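Local coordinates for glutathione transferase o1 (Bombyx mori, PDB 3RBT), which probably conjugates glutathione to other compounds and may also reduce dehydroascorbate, as an Omega-class member of the glutathione transferase superfamily, at residues Tyr37-Val41 / Ser92-Cys96. Numbering follows the deposited sequence.
Sequences YGHRV and SVVIC
Arg40 reaches over to Ser92 where segments 37-41 and 92-96 run almost parallel (8°), their axes 9.6 Å apart at closest. From CB, which points at the other segment, the side chain runs on extended: Arg40 CD lies 3.6 Å from Ser92 OG, NE is hydrogen-bonded to the carbonyl O of Met178, and Arg40 NH1 donates to Ser92 OG at 3.1 Å. Arg40 NH1 also lies 4.0 Å from Val93 CG2, the two side chains side by side and pointing the same way. The hydroxyl sits at the guanidinium edge, only 3° out of its plane. Ser92 OG, between its own backbone N and carbonyl carbon (chi1 66°), also meets the Tyr37 ring edge, 3.6 Å from CD1. A leucine in place of Arg40 would probably leave Ser92 OG and the Met178 carbonyl each without its donor. Next to Arg40, Val41 CG1 packs 3.6 Å from Ile95 CG2, the side chains crossing at about a right angle. This buried seam joins helix 36-47, between strands 27-31 and 52-56 in sequence, to helix 92-102, which follows strand 87-89, in the thioredoxin-like N-terminal domain; helices 113-138 and 174-186 cover Tyr37 and Arg40.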
ATOM      1  N   TYR A  37     -14.529  -0.079   4.178  1.00 16.21           N
ATOM      2  CA  TYR A  37     -13.671  -0.523   3.065  1.00 15.38           C
ATOM      3  C   TYR A  37     -14.502  -0.921   1.847  1.00 15.84           C
ATOM      4  O   TYR A  37     -14.116  -0.645   0.698  1.00 15.61           O
ATOM      5  CB  TYR A  37     -12.752  -1.663   3.500  1.00 15.90           C
ATOM      6  CG  TYR A  37     -11.701  -1.236   4.517  1.00 15.89           C
ATOM      7  CD1 TYR A  37     -10.548  -0.551   4.116  1.00 15.58           C
ATOM      8  CD2 TYR A  37     -11.885  -1.488   5.883  1.00 16.03           C
ATOM      9  CE1 TYR A  37      -9.581  -0.143   5.058  1.00 16.86           C
ATOM     10  CE2 TYR A  37     -10.925  -1.095   6.827  1.00 17.08           C
ATOM     11  CZ  TYR A  37      -9.782  -0.424   6.407  1.00 16.50           C
ATOM     12  OH  TYR A  37      -8.857  -0.034   7.339  1.00 19.19           O
ATOM     13  N   GLY A  38     -15.660  -1.539   2.099  1.00 16.02           N
ATOM     14  CA  GLY A  38     -16.643  -1.793   1.050  1.00 15.93           C
ATOM     15  C   GLY A  38     -17.298  -0.514   0.553  1.00 15.73           C
ATOM     16  O   GLY A  38     -17.541  -0.369  -0.638  1.00 15.81           O
ATOM     17  N   HIS A  39     -17.592   0.406   1.471  1.00 16.12           N
ATOM     18  CA  HIS A  39     -18.160   1.728   1.142  1.00 16.33           C
ATOM     19  C   HIS A  39     -17.265   2.447   0.118  1.00 16.30           C
ATOM     20  O   HIS A  39     -17.752   2.970  -0.891  1.00 17.00           O
ATOM     21  CB  HIS A  39     -18.306   2.559   2.420  1.00 16.26           C
ATOM     22  CG  HIS A  39     -19.131   3.805   2.269  1.00 16.36           C
ATOM     23  ND1 HIS A  39     -19.528   4.562   3.352  1.00 15.57           N
ATOM     24  CD2 HIS A  39     -19.644   4.420   1.173  1.00 15.75           C
ATOM     25  CE1 HIS A  39     -20.229   5.600   2.929  1.00 17.24           C
ATOM     26  NE2 HIS A  39     -20.319   5.533   1.611  1.00 16.93           N
ATOM     27  N   ARG A  40     -15.962   2.443   0.387  1.00 15.77           N
ATOM     28  CA  ARG A  40     -14.922   2.874  -0.548  1.00 16.00           C
ATOM     29  C   ARG A  40     -15.081   2.344  -1.962  1.00 15.69           C
ATOM     30  O   ARG A  40     -15.062   3.108  -2.929  1.00 15.88           O
ATOM     31  CB  ARG A  40     -13.566   2.378  -0.056  1.00 16.07           C
ATOM     32  CG  ARG A  40     -12.726   3.385   0.610  1.00 17.25           C
ATOM     33  CD  ARG A  40     -11.317   2.823   0.787  1.00 18.19           C
ATOM     34  NE  ARG A  40     -10.488   3.808   1.464  1.00 17.59           N
ATOM     35  CZ  ARG A  40      -9.309   3.572   2.016  1.00 16.50           C
ATOM     36  NH1 ARG A  40      -8.780   2.357   1.986  1.00 15.56           N
ATOM     37  NH2 ARG A  40      -8.666   4.572   2.599  1.00 18.77           N
ATOM     38  N   VAL A  41     -15.181   1.022  -2.076  1.00 15.37           N
ATOM     39  CA  VAL A  41     -15.305   0.373  -3.366  1.00 15.49           C
ATOM     40  C   VAL A  41     -16.660   0.691  -4.011  1.00 16.18           C
ATOM     41  O   VAL A  41     -16.733   0.879  -5.223  1.00 17.11           O
ATOM     42  CB  VAL A  41     -15.065  -1.157  -3.268  1.00 15.30           C
ATOM     43  CG1 VAL A  41     -15.186  -1.806  -4.647  1.00 14.67           C
ATOM     44  CG2 VAL A  41     -13.675  -1.440  -2.669  1.00 14.43           C
ATOM     45  N   SER A  92      -8.925  -2.943  -0.621  1.00 15.69           N
ATOM     46  CA  SER A  92      -9.739  -1.853  -1.196  1.00 15.40           C
ATOM     47  C   SER A  92      -8.951  -0.906  -2.100  1.00 15.28           C
ATOM     48  O   SER A  92      -9.456  -0.474  -3.129  1.00 15.35           O
ATOM     49  CB  SER A  92     -10.457  -1.047  -0.095  1.00 15.31           C
ATOM     50  OG  SER A  92      -9.526  -0.343   0.712  1.00 15.23           O
ATOM     51  N   VAL A  93      -7.719  -0.593  -1.706  1.00 15.44           N
ATOM     52  CA  VAL A  93      -6.826   0.226  -2.527  1.00 16.04           C
ATOM     53  C   VAL A  93      -6.510  -0.443  -3.866  1.00 15.79           C
ATOM     54  O   VAL A  93      -6.627   0.179  -4.916  1.00 16.01           O
ATOM     55  CB  VAL A  93      -5.503   0.553  -1.794  1.00 16.35           C
ATOM     56  CG1 VAL A  93      -4.596   1.401  -2.694  1.00 17.96           C
ATOM     57  CG2 VAL A  93      -5.787   1.286  -0.484  1.00 16.87           C
ATOM     58  N   VAL A  94      -6.111  -1.710  -3.821  1.00 15.73           N
ATOM     59  CA  VAL A  94      -5.792  -2.457  -5.042  1.00 15.98           C
ATOM     60  C   VAL A  94      -7.032  -2.573  -5.944  1.00 15.77           C
ATOM     61  O   VAL A  94      -6.947  -2.401  -7.177  1.00 16.05           O
ATOM     62  CB  VAL A  94      -5.216  -3.845  -4.702  1.00 16.41           C
ATOM     63  CG1 VAL A  94      -4.980  -4.663  -5.957  1.00 17.60           C
ATOM     64  CG2 VAL A  94      -3.916  -3.690  -3.923  1.00 16.46           C
ATOM     65  N   ILE A  95      -8.174  -2.829  -5.309  1.00 14.74           N
ATOM     66  CA  ILE A  95      -9.465  -2.959  -5.999  1.00 14.75           C
ATOM     67  C   ILE A  95      -9.837  -1.672  -6.732  1.00 14.34           C
ATOM     68  O   ILE A  95     -10.169  -1.699  -7.915  1.00 15.02           O
ATOM     69  CB  ILE A  95     -10.599  -3.368  -5.023  1.00 13.82           C
ATOM     70  CG1 ILE A  95     -10.467  -4.858  -4.656  1.00 15.20           C
ATOM     71  CG2 ILE A  95     -11.943  -3.124  -5.653  1.00 14.12           C
ATOM     72  CD1 ILE A  95     -11.269  -5.301  -3.401  1.00 12.30           C
ATOM     73  N   CYS A  96      -9.757  -0.549  -6.025  1.00 13.71           N
ATOM     74  CA  CYS A  96     -10.149   0.726  -6.586  1.00 13.70           C
ATOM     75  C   CYS A  96      -9.193   1.163  -7.687  1.00 13.77           C
ATOM     76  O   CYS A  96      -9.636   1.742  -8.676  1.00 14.15           O
ATOM     77  CB  CYS A  96     -10.237   1.794  -5.490  1.00 13.49           C
ATOM     78  SG  CYS A  96     -11.637   1.576  -4.344  1.00 14.99           S
TER